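Local coordinates for protein 5'-Methylthioadenosine Nucleosidase (Arabidopsis thaliana, PDB 2H8G) that binds adenine and belongs, as a nucleosidase, to the phosphorylase superfamily, with an alpha/beta fold built on a central mixed sheet, at residues I26-V32 against P108-A114; T99-Q104 against V209-I215. The contacts are given in a common frame with arbitrary orientation. Residues are numbered along the deposited sequence.

Overall arrangement
Contacts 1 and 2 are neighbouring layers of one alpha/beta fold, their centres about 11 Å apart. Contact 1 pairs strands 28-32 and 110-119 within the mixed sheet; contact 2 joins helices 92-106 and 203-212, which lie over one face of it. Along the chain the segments alternate: 26-32, 99-104, 108-114, 209-215. Helix 92-106 leads directly into strand 110-119, so the contacts share a helix-strand unit. They touch through I111, whose CD1 lies 3.4 Å from I103 CD1 and 3.6 Å from I215 CG2. Further along, strand 110-119 carries T116, C117 and G118 to the adenine pocket, whereas contact 2 faces the second subunit.

Contact 1 of 2, residues I26-V32 against P108-A114; sequences ISSVVFV and PDIIINA
Strand 28-32 and the first part of strand 110-119 run parallel, side by side inside the mixed central sheet of this phosphorylase-superfamily fold. The axes of these short segments approach to 4.6 Å with an angle of 25° between them, and both backbones are extended. The register sets V30 beside I111, F31 beside I112 and V32 beside N113, with CA-CA distances of 5.0, 4.7 and 4.8 Å. The bonding is that of a parallel ladder: V30 N to I110 O (3.2 Å), I112 N to V30 O (2.9 Å) and V32 N to I112 O (2.9 Å). I112, with chi1 m and chi2 t, shares a face with V29 and F31, under helix 233-259. Its CB lies 4.1 Å from the F31 ring centroid and 22° off the ring normal, a CH-pi contact, while its CD1 reaches V29 CG1 at 3.8 Å. V32, chi1 t, points to the other face, toward helix 92-106, with CG2 3.9 Å from I111 CG2. Its carbonyl O accepts N113 ND2 at 3.0 Å; N113 OD1 is hydrogen-bonded to K221 NZ. D109 (phi/psi -85/-29, chi1 m) interrupts the extended run between P108 and I110 and directs its carboxylate to S27 and S28, where the chain enters strand 28-32. There D109 OD2 accepts S27 N (2.7 Å), S28 N (2.8 Å) and S27 OG (3.1 Å), and D109 N returns a 3.0 Å bond to S28 O.

Contact 2 of 2, residues T99-Q104 against V209-I215; sequences TFASIQ and VADLLKI
Helix-helix packing on one face of the alpha/beta sheet brings the C-terminal half of helix 92-106 against the C-terminal end of helix 203-212. That end closes in a Schellman motif: K214 has positive phi (50/49), I215 N bonds A210 O at 2.8 Å and K214 N bonds D211 O at 3.1 Å. No hydrogen bond links the two segments; the contact is apolar. Residues 99-104 are helical throughout, and the nearest CA pairs are F100-V209 (6.1 Å) and I103-L213 (7.7 Å). T99 puts CG2 3.7 Å from V209 CG1, leaving OG1 bonded to A95 O. F100, chi1 t, packs CB 3.9 Å from that same V209 CG1 and CD1 3.8 Å from L213 CD1. Its ring also meets W62 of the second subunit with planes at about 40°, so the helix pair contributes to the dimer interface. I103, chi1 m and chi2 t, is the most covered residue: CD1 lies 4.1 Å from V209 CG1, and CG2 lies 3.5 Å from L213 CD1 and 3.7 Å from I215 CG1. One turn beyond F100, Q104 touches only the margin, its CG 4.4 Å from L213 CD1.

Contact 1 of 2, residues I26-V32 against P108-A114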
loop_
_atom_site.group_PDB
_atom_site.type_symbol
_atom_site.label_atom_id
_atom_site.label_comp_id
_atom_site.label_asym_id
_atom_site.label_seq_id
_atom_site.Cartn_x
_atom_site.Cartn_y
_atom_site.Cartn_z
ATOM N N ILE A 26 13.086 16.035 -21.112
ATOM C CA ILE A 26 13.064 15.353 -19.827
ATOM C C ILE A 26 14.415 15.589 -19.164
ATOM O O ILE A 26 15.453 15.498 -19.820
ATOM C CB ILE A 26 12.843 13.840 -20.025
ATOM C CG1 ILE A 26 11.450 13.603 -20.610
ATOM C CG2 ILE A 26 13.028 13.102 -18.709
ATOM C CD1 ILE A 26 11.213 12.187 -21.076
ATOM N N SER A 27 14.411 15.897 -17.871
ATOM C CA SER A 27 15.661 16.154 -17.167
ATOM C C SER A 27 15.925 15.204 -16.008
ATOM O O SER A 27 17.074 15.022 -15.604
ATOM C CB SER A 27 15.689 17.597 -16.655
ATOM O OG SER A 27 14.673 17.820 -15.693
ATOM N N SER A 28 14.872 14.594 -15.471
ATOM C CA SER A 28 15.040 13.675 -14.355
ATOM C C SER A 28 14.130 12.462 -14.466
ATOM O O SER A 28 12.966 12.574 -14.849
ATOM C CB SER A 28 14.770 14.391 -13.028
ATOM O OG SER A 28 13.412 14.786 -12.921
ATOM N N VAL A 29 14.678 11.304 -14.121
ATOM C CA VAL A 29 13.938 10.052 -14.167
ATOM C C VAL A 29 14.143 9.317 -12.855
ATOM O O VAL A 29 15.250 9.292 -12.321
ATOM C CB VAL A 29 14.445 9.138 -15.301
ATOM C CG1 VAL A 29 13.649 7.835 -15.317
ATOM C CG2 VAL A 29 14.342 9.856 -16.637
ATOM N N VAL A 30 13.074 8.727 -12.332
ATOM C CA VAL A 30 13.171 7.954 -11.104
ATOM C C VAL A 30 12.760 6.522 -11.399
ATOM O O VAL A 30 11.688 6.283 -11.957
ATOM C CB VAL A 30 12.235 8.483 -9.988
ATOM C CG1 VAL A 30 12.152 7.463 -8.856
ATOM C CG2 VAL A 30 12.755 9.806 -9.443
ATOM N N PHE A 31 13.633 5.580 -11.060
ATOM C CA PHE A 31 13.325 4.165 -11.225
ATOM C C PHE A 31 12.872 3.680 -9.858
ATOM O O PHE A 31 13.551 3.923 -8.860
ATOM C CB PHE A 31 14.562 3.340 -11.602
ATOM C CG PHE A 31 14.904 3.362 -13.063
ATOM C CD1 PHE A 31 15.583 4.442 -13.618
ATOM C CD2 PHE A 31 14.568 2.288 -13.885
ATOM C CE1 PHE A 31 15.925 4.452 -14.972
ATOM C CE2 PHE A 31 14.906 2.288 -15.242
ATOM C CZ PHE A 31 15.586 3.373 -15.783
ATOM N N VAL A 32 11.720 3.019 -9.806
ATOM C CA VAL A 32 11.231 2.454 -8.557
ATOM C C VAL A 32 11.458 0.962 -8.757
ATOM O O VAL A 32 10.870 0.355 -9.656
ATOM C CB VAL A 32 9.734 2.732 -8.342
ATOM C CG1 VAL A 32 9.235 1.945 -7.138
ATOM C CG2 VAL A 32 9.513 4.226 -8.121
ATOM N N PRO A 108 10.457 14.002 -10.240
ATOM C CA PRO A 108 10.859 13.450 -11.536
ATOM C C PRO A 108 9.893 13.827 -12.657
ATOM O O PRO A 108 8.744 14.193 -12.407
ATOM C CB PRO A 108 10.869 11.947 -11.270
ATOM C CG PRO A 108 9.733 11.788 -10.324
ATOM C CD PRO A 108 9.940 12.941 -9.356
ATOM N N ASP A 109 10.369 13.744 -13.895
ATOM C CA ASP A 109 9.529 14.047 -15.044
ATOM C C ASP A 109 8.751 12.791 -15.409
ATOM O O ASP A 109 7.644 12.859 -15.935
ATOM C CB ASP A 109 10.380 14.469 -16.244
ATOM C CG ASP A 109 11.176 15.729 -15.979
ATOM O OD1 ASP A 109 10.562 16.754 -15.624
ATOM O OD2 ASP A 109 12.415 15.692 -16.131
ATOM N N ILE A 110 9.347 11.643 -15.114
ATOM C CA ILE A 110 8.737 10.361 -15.428
ATOM C C ILE A 110 9.260 9.295 -14.478
ATOM O O ILE A 110 10.400 9.367 -14.015
ATOM C CB ILE A 110 9.055 9.970 -16.895
ATOM C CG1 ILE A 110 8.354 8.662 -17.275
ATOM C CG2 ILE A 110 10.559 9.865 -17.086
ATOM C CD1 ILE A 110 8.326 8.414 -18.785
ATOM N N ILE A 111 8.415 8.313 -14.178
ATOM C CA ILE A 111 8.787 7.224 -13.285
ATOM C C ILE A 111 8.838 5.929 -14.078
ATOM O O ILE A 111 8.001 5.694 -14.940
ATOM C CB ILE A 111 7.743 7.042 -12.163
ATOM C CG1 ILE A 111 7.695 8.289 -11.284
ATOM C CG2 ILE A 111 8.078 5.808 -11.331
ATOM C CD1 ILE A 111 6.483 8.346 -10.391
ATOM N N ILE A 112 9.836 5.100 -13.800
ATOM C CA ILE A 112 9.939 3.812 -14.467
ATOM C C ILE A 112 9.958 2.748 -13.382
ATOM O O ILE A 112 10.857 2.733 -12.544
ATOM C CB ILE A 112 11.244 3.656 -15.286
ATOM C CG1 ILE A 112 11.333 4.742 -16.360
ATOM C CG2 ILE A 112 11.279 2.265 -15.927
ATOM C CD1 ILE A 112 12.623 4.698 -17.160
ATOM N N ASN A 113 8.947 1.885 -13.375
ATOM C CA ASN A 113 8.884 0.789 -12.412
ATOM C C ASN A 113 9.483 -0.398 -13.160
ATOM O O ASN A 113 8.872 -0.932 -14.077
ATOM C CB ASN A 113 7.426 0.494 -12.029
ATOM C CG ASN A 113 7.288 -0.719 -11.119
ATOM O OD1 ASN A 113 6.299 -1.454 -11.198
ATOM N ND2 ASN A 113 8.268 -0.925 -10.238
ATOM N N ALA A 114 10.700 -0.784 -12.790
ATOM C CA ALA A 114 11.370 -1.897 -13.454
ATOM C C ALA A 114 11.534 -3.050 -12.485
ATOM O O ALA A 114 11.898 -2.850 -11.330
ATOM C CB ALA A 114 12.738 -1.445 -13.972
#

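Contact 2 of 2, residues T99-Q104 against V209-I215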
loop_
_atom_site.group_PDB
_atom_site.type_symbol
_atom_site.label_atom_id
_atom_site.label_comp_id
_atom_site.label_asym_id
_atom_site.label_seq_id
_atom_site.Cartn_x
_atom_site.Cartn_y
_atom_site.Cartn_z
ATOM N N THR A 99 7.310 5.435 -3.843
ATOM C CA THR A 99 6.923 6.156 -5.049
ATOM C C THR A 99 6.423 7.542 -4.629
ATOM O O THR A 99 6.798 8.556 -5.223
ATOM C CB THR A 99 5.801 5.425 -5.816
ATOM O OG1 THR A 99 6.265 4.135 -6.224
ATOM C CG2 THR A 99 5.394 6.219 -7.048
ATOM N N PHE A 100 5.591 7.574 -3.591
ATOM C CA PHE A 100 5.043 8.825 -3.086
ATOM C C PHE A 100 6.153 9.749 -2.587
ATOM O O PHE A 100 6.230 10.909 -2.988
ATOM C CB PHE A 100 4.066 8.545 -1.942
ATOM C CG PHE A 100 3.511 9.785 -1.300
ATOM C CD1 PHE A 100 2.529 10.537 -1.938
ATOM C CD2 PHE A 100 3.987 10.213 -0.066
ATOM C CE1 PHE A 100 2.031 11.703 -1.351
ATOM C CE2 PHE A 100 3.496 11.375 0.527
ATOM C CZ PHE A 100 2.518 12.118 -0.118
ATOM N N ALA A 101 7.016 9.229 -1.720
ATOM C CA ALA A 101 8.101 10.035 -1.164
ATOM C C ALA A 101 9.095 10.501 -2.228
ATOM O O ALA A 101 9.562 11.643 -2.190
ATOM C CB ALA A 101 8.822 9.250 -0.068
ATOM N N SER A 102 9.412 9.621 -3.173
ATOM C CA SER A 102 10.347 9.946 -4.249
ATOM C C SER A 102 9.808 11.052 -5.148
ATOM O O SER A 102 10.561 11.929 -5.585
ATOM C CB SER A 102 10.640 8.698 -5.088
ATOM O OG SER A 102 11.259 7.707 -4.291
ATOM N N ILE A 103 8.509 11.011 -5.432
ATOM C CA ILE A 103 7.896 12.029 -6.277
ATOM C C ILE A 103 7.945 13.393 -5.597
ATOM O O ILE A 103 8.318 14.390 -6.216
ATOM C CB ILE A 103 6.422 11.695 -6.591
ATOM C CG1 ILE A 103 6.355 10.493 -7.536
ATOM C CG2 ILE A 103 5.727 12.909 -7.221
ATOM C CD1 ILE A 103 4.945 9.998 -7.800
ATOM N N GLN A 104 7.573 13.436 -4.322
ATOM C CA GLN A 104 7.562 14.701 -3.589
ATOM C C GLN A 104 8.946 15.291 -3.338
ATOM O O GLN A 104 9.112 16.512 -3.327
ATOM C CB GLN A 104 6.811 14.536 -2.263
ATOM C CG GLN A 104 5.309 14.389 -2.460
ATOM C CD GLN A 104 4.512 14.605 -1.192
ATOM O OE1 GLN A 104 3.336 14.981 -1.245
ATOM N NE2 GLN A 104 5.135 14.363 -0.046
ATOM N N VAL A 209 -0.174 5.701 -7.179
ATOM C CA VAL A 209 0.484 6.889 -6.646
ATOM C C VAL A 209 0.881 7.864 -7.746
ATOM O O VAL A 209 0.705 9.076 -7.599
ATOM C CB VAL A 209 1.741 6.504 -5.837
ATOM C CG1 VAL A 209 2.469 7.762 -5.357
ATOM C CG2 VAL A 209 1.339 5.640 -4.660
ATOM N N ALA A 210 1.415 7.340 -8.846
ATOM C CA ALA A 210 1.822 8.190 -9.962
ATOM C C ALA A 210 0.613 8.957 -10.483
ATOM O O ALA A 210 0.717 10.138 -10.829
ATOM C CB ALA A 210 2.435 7.346 -11.073
ATOM N N ASP A 211 -0.540 8.299 -10.528
ATOM C CA ASP A 211 -1.751 8.967 -10.996
ATOM C C ASP A 211 -2.188 10.047 -10.008
ATOM O O ASP A 211 -2.585 11.140 -10.414
ATOM C CB ASP A 211 -2.880 7.954 -11.203
ATOM C CG ASP A 211 -4.179 8.612 -11.637
ATOM O OD1 ASP A 211 -5.102 8.714 -10.803
ATOM O OD2 ASP A 211 -4.269 9.036 -12.807
ATOM N N LEU A 212 -2.101 9.753 -8.714
ATOM C CA LEU A 212 -2.497 10.732 -7.702
ATOM C C LEU A 212 -1.695 12.015 -7.818
ATOM O O LEU A 212 -2.230 13.111 -7.640
ATOM C CB LEU A 212 -2.300 10.185 -6.287
ATOM C CG LEU A 212 -3.217 9.102 -5.727
ATOM C CD1 LEU A 212 -2.854 8.872 -4.266
ATOM C CD2 LEU A 212 -4.675 9.529 -5.847
ATOM N N LEU A 213 -0.409 11.875 -8.117
ATOM C CA LEU A 213 0.477 13.026 -8.219
ATOM C C LEU A 213 0.746 13.467 -9.652
ATOM O O LEU A 213 1.647 14.269 -9.908
ATOM C CB LEU A 213 1.785 12.726 -7.482
ATOM C CG LEU A 213 1.594 12.537 -5.973
ATOM C CD1 LEU A 213 2.909 12.147 -5.326
ATOM C CD2 LEU A 213 1.048 13.826 -5.361
ATOM N N LYS A 214 -0.048 12.934 -10.576
ATOM C CA LYS A 214 0.040 13.269 -11.993
ATOM C C LYS A 214 1.440 13.179 -12.595
ATOM O O LYS A 214 1.894 14.101 -13.281
ATOM C CB LYS A 214 -0.534 14.669 -12.224
ATOM C CG LYS A 214 -2.034 14.779 -11.975
ATOM C CD LYS A 214 -2.817 13.948 -12.982
ATOM C CE LYS A 214 -4.301 14.275 -12.947
ATOM N NZ LYS A 214 -5.069 13.482 -13.953
ATOM N N ILE A 215 2.120 12.067 -12.344
ATOM C CA ILE A 215 3.458 11.851 -12.887
ATOM C C ILE A 215 3.382 10.683 -13.864
ATOM O O ILE A 215 2.872 9.619 -13.520
ATOM C CB ILE A 215 4.474 11.484 -11.780
ATOM C CG1 ILE A 215 4.497 12.572 -10.703
ATOM C CG2 ILE A 215 5.868 11.311 -12.386
ATOM C CD1 ILE A 215 4.874 13.945 -11.221
#